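Side-chain contact in protease LasA (Pseudomonas aeruginosa, PDB 3IT5), which is a secreted zinc endopeptidase that cuts pentaglycine cross-links of staphylococcal cell walls and helps degrade host elastin: residues N20-N25 with R156-Y161. Residues are numbered along the deposited sequence; the frame is centred on the assembly and turned at random.
Sequences NGAHSN and RRYYFY. With ZN (zinc ion), chain E.
The zinc-binding loop between strands 16-19 and 34-38 lies against the ring of Tyr158, which sits just before strand 159-162 of the separate four-stranded antiparallel sheet. Gly21 CA stands over one ring face, 3.7 Å from the centroid and 17° off the ring normal, a CH-pi contact displaced toward the rim. Over the same face, Ala22 N comes within 3.3 Å of Tyr158 CE1, while Ala22 CB meets CE1 at 3.7 Å. The tyrosine's bond to CB points toward the loop, and chi1 of 179°, with CG anti to the backbone N, carries the ring on to it; its hydroxyl OH donates a weak hydrogen bond to Asn20 O at 2.8 Å. In this M23 metallopeptidase, the backbone touched by the ring leads directly into the metal site: His23 NE2 binds zinc at 2.2 Å, alongside Asp36, His122 and a water. Through its other nitrogen, ND1, His23 donates to Gly21 O (2.7 Å, 158° at the hydrogen), which lies in the ring plane; the two bonds together hold the ring's rotation and are consistent with the proton being on ND1. Asn20, whose CB points away from Tyr158, accepts a hydrogen bond from Asp36 N at OD1.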
ATOM      1  N   ASN A  20       0.832  -6.174   6.701  1.00  6.24           N
ATOM      2  CA  ASN A  20       0.413  -6.210   8.101  1.00  6.37           C
ATOM      3  C   ASN A  20      -1.033  -5.726   8.228  1.00  6.52           C
ATOM      4  O   ASN A  20      -1.669  -5.412   7.221  1.00  6.73           O
ATOM      5  CB  ASN A  20       1.379  -5.411   8.995  1.00  6.16           C
ATOM      6  CG  ASN A  20       1.116  -3.903   8.972  1.00  6.24           C
ATOM      7  OD1 ASN A  20       0.404  -3.386   8.105  1.00  5.38           O
ATOM      8  ND2 ASN A  20       1.698  -3.194   9.938  1.00  5.36           N
ATOM      9  N   GLY A  21      -1.545  -5.660   9.455  1.00  6.72           N
ATOM     10  CA  GLY A  21      -2.934  -5.280   9.700  1.00  6.68           C
ATOM     11  C   GLY A  21      -3.287  -3.852   9.324  1.00  7.02           C
ATOM     12  O   GLY A  21      -2.442  -2.947   9.379  1.00  7.12           O
ATOM     13  N   ALA A  22      -4.546  -3.658   8.940  1.00  6.91           N
ATOM     14  CA  ALA A  22      -5.057  -2.347   8.573  1.00  6.97           C
ATOM     15  C   ALA A  22      -5.004  -1.379   9.749  1.00  7.06           C
ATOM     16  O   ALA A  22      -5.197  -1.765  10.907  1.00  7.23           O
ATOM     17  CB  ALA A  22      -6.478  -2.458   8.035  1.00  7.01           C
ATOM     18  N   HIS A  23      -4.731  -0.120   9.437  1.00  6.91           N
ATOM     19  CA  HIS A  23      -4.630   0.919  10.449  1.00  7.13           C
ATOM     20  C   HIS A  23      -4.907   2.269   9.819  1.00  7.46           C
ATOM     21  O   HIS A  23      -4.988   2.382   8.592  1.00  7.83           O
ATOM     22  CB  HIS A  23      -3.256   0.896  11.134  1.00  6.72           C
ATOM     23  CG  HIS A  23      -2.101   0.852  10.183  1.00  6.27           C
ATOM     24  ND1 HIS A  23      -1.710  -0.303   9.540  1.00  5.43           N
ATOM     25  CD2 HIS A  23      -1.242   1.815   9.777  1.00  5.44           C
ATOM     26  CE1 HIS A  23      -0.665  -0.046   8.773  1.00  5.58           C
ATOM     27  NE2 HIS A  23      -0.358   1.231   8.902  1.00  5.17           N
ATOM     28  N   SER A  24      -5.080   3.286  10.656  1.00  8.04           N
ATOM     29  CA  SER A  24      -5.228   4.646  10.167  1.00  8.65           C
ATOM     30  C   SER A  24      -3.858   5.143   9.732  1.00  9.06           C
ATOM     31  O   SER A  24      -2.836   4.573  10.122  1.00  9.15           O
ATOM     32  CB  SER A  24      -5.827   5.557  11.244  1.00  8.74           C
ATOM     33  OG  SER A  24      -4.857   5.941  12.203  1.00  8.67           O
ATOM     34  N   ASN A  25      -3.840   6.188   8.911  1.00  9.46           N
ATOM     35  CA  ASN A  25      -2.600   6.807   8.451  1.00 10.04           C
ATOM     36  C   ASN A  25      -1.626   7.108   9.594  1.00 10.61           C
ATOM     37  O   ASN A  25      -0.413   6.963   9.442  1.00 10.42           O
ATOM     38  CB  ASN A  25      -2.920   8.090   7.681  1.00 10.06           C
ATOM     39  CG  ASN A  25      -1.753   8.590   6.860  1.00 10.49           C
ATOM     40  OD1 ASN A  25      -1.168   7.849   6.069  1.00 10.31           O
ATOM     41  ND2 ASN A  25      -1.426   9.868   7.020  1.00 10.47           N
ATOM     42  N   ARG A 156      -8.680 -14.266  11.399  1.00 12.58           N
ATOM     43  CA  ARG A 156     -10.130 -14.406  11.498  1.00 12.84           C
ATOM     44  C   ARG A 156     -10.859 -13.075  11.263  1.00 12.54           C
ATOM     45  O   ARG A 156     -12.000 -13.065  10.795  1.00 12.57           O
ATOM     46  CB  ARG A 156     -10.508 -14.996  12.859  1.00 13.14           C
ATOM     47  CG  ARG A 156     -10.347 -16.509  12.931  1.00 14.58           C
ATOM     48  CD  ARG A 156      -9.886 -16.993  14.299  1.00 16.84           C
ATOM     49  NE  ARG A 156     -10.888 -16.813  15.348  1.00 18.58           N
ATOM     50  CZ  ARG A 156     -10.712 -16.090  16.452  1.00 19.38           C
ATOM     51  NH1 ARG A 156      -9.562 -15.471  16.677  1.00 19.58           N
ATOM     52  NH2 ARG A 156     -11.687 -15.999  17.345  1.00 19.88           N
ATOM     53  N   ARG A 157     -10.196 -11.963  11.576  1.00 11.99           N
ATOM     54  CA  ARG A 157     -10.797 -10.628  11.437  1.00 11.46           C
ATOM     55  C   ARG A 157     -10.182  -9.817  10.298  1.00 10.74           C
ATOM     56  O   ARG A 157     -10.894  -9.112   9.581  1.00 10.67           O
ATOM     57  CB  ARG A 157     -10.686  -9.839  12.742  1.00 11.43           C
ATOM     58  CG  ARG A 157     -11.241 -10.558  13.959  1.00 11.94           C
ATOM     59  CD  ARG A 157     -11.091  -9.704  15.202  1.00 12.57           C
ATOM     60  NE  ARG A 157     -10.809 -10.534  16.370  1.00 14.03           N
ATOM     61  CZ  ARG A 157      -9.659 -10.529  17.038  1.00 13.50           C
ATOM     62  NH1 ARG A 157      -8.672  -9.717  16.679  1.00 12.65           N
ATOM     63  NH2 ARG A 157      -9.505 -11.331  18.082  1.00 13.80           N
ATOM     64  N   TYR A 158      -8.863  -9.905  10.158  1.00  9.87           N
ATOM     65  CA  TYR A 158      -8.142  -9.224   9.084  1.00  9.35           C
ATOM     66  C   TYR A 158      -7.650 -10.243   8.070  1.00  9.16           C
ATOM     67  O   TYR A 158      -6.941 -11.188   8.427  1.00  9.12           O
ATOM     68  CB  TYR A 158      -6.956  -8.428   9.636  1.00  9.13           C
ATOM     69  CG  TYR A 158      -6.150  -7.713   8.569  1.00  8.65           C
ATOM     70  CD1 TYR A 158      -6.653  -6.579   7.938  1.00  8.18           C
ATOM     71  CD2 TYR A 158      -4.889  -8.175   8.187  1.00  8.61           C
ATOM     72  CE1 TYR A 158      -5.928  -5.921   6.956  1.00  7.84           C
ATOM     73  CE2 TYR A 158      -4.152  -7.522   7.203  1.00  8.52           C
ATOM     74  CZ  TYR A 158      -4.681  -6.389   6.596  1.00  7.92           C
ATOM     75  OH  TYR A 158      -3.970  -5.723   5.627  1.00  7.95           O
ATOM     76  N   TYR A 159      -8.022 -10.045   6.809  1.00  8.76           N
ATOM     77  CA  TYR A 159      -7.638 -10.967   5.746  1.00  8.61           C
ATOM     78  C   TYR A 159      -7.770 -10.364   4.349  1.00  8.34           C
ATOM     79  O   TYR A 159      -8.516  -9.404   4.134  1.00  8.20           O
ATOM     80  CB  TYR A 159      -8.454 -12.268   5.837  1.00  8.65           C
ATOM     81  CG  TYR A 159      -9.958 -12.062   5.898  1.00  8.91           C
ATOM     82  CD1 TYR A 159     -10.713 -11.934   4.734  1.00  9.00           C
ATOM     83  CD2 TYR A 159     -10.622 -11.995   7.124  1.00  9.29           C
ATOM     84  CE1 TYR A 159     -12.094 -11.745   4.784  1.00  9.39           C
ATOM     85  CE2 TYR A 159     -11.998 -11.804   7.188  1.00  9.52           C
ATOM     86  CZ  TYR A 159     -12.728 -11.678   6.015  1.00  9.67           C
ATOM     87  OH  TYR A 159     -14.091 -11.480   6.075  1.00  9.73           O
ATOM     88  N   PHE A 160      -7.029 -10.942   3.411  1.00  8.09           N
ATOM     89  CA  PHE A 160      -7.194 -10.674   1.993  1.00  8.07           C
ATOM     90  C   PHE A 160      -7.903 -11.887   1.396  1.00  8.17           C
ATOM     91  O   PHE A 160      -7.342 -12.984   1.374  1.00  7.76           O
ATOM     92  CB  PHE A 160      -5.828 -10.479   1.324  1.00  8.04           C
ATOM     93  CG  PHE A 160      -5.108  -9.222   1.748  1.00  8.53           C
ATOM     94  CD1 PHE A 160      -5.090  -8.105   0.918  1.00  8.91           C
ATOM     95  CD2 PHE A 160      -4.442  -9.157   2.971  1.00  8.75           C
ATOM     96  CE1 PHE A 160      -4.427  -6.939   1.302  1.00  9.39           C
ATOM     97  CE2 PHE A 160      -3.777  -7.995   3.365  1.00  9.10           C
ATOM     98  CZ  PHE A 160      -3.767  -6.887   2.532  1.00  9.10           C
ATOM     99  N   TYR A 161      -9.144 -11.708   0.941  1.00  8.13           N
ATOM    100  CA  TYR A 161      -9.884 -12.825   0.353  1.00  8.16           C
ATOM    101  C   TYR A 161      -9.807 -12.814  -1.167  1.00  8.04           C
ATOM    102  O   TYR A 161     -10.324 -11.897  -1.820  1.00  7.58           O
ATOM    103  CB  TYR A 161     -11.344 -12.861   0.831  1.00  8.27           C
ATOM    104  CG  TYR A 161     -12.163 -13.975   0.201  1.00  8.69           C
ATOM    105  CD1 TYR A 161     -12.003 -15.301   0.609  1.00  8.63           C
ATOM    106  CD2 TYR A 161     -13.086 -13.705  -0.812  1.00  8.65           C
ATOM    107  CE1 TYR A 161     -12.744 -16.329   0.032  1.00  9.07           C
ATOM    108  CE2 TYR A 161     -13.832 -14.728  -1.399  1.00  9.07           C
ATOM    109  CZ  TYR A 161     -13.656 -16.035  -0.969  1.00  9.12           C
ATOM    110  OH  TYR A 161     -14.385 -17.056  -1.535  1.00  9.29           O
TER
HETATM  111 ZN    ZN E 183       1.628   2.044   8.285  1.00 14.54          ZN
HETATM  112  O   HOH W   1       3.557   2.567   8.919  1.00 10.52           O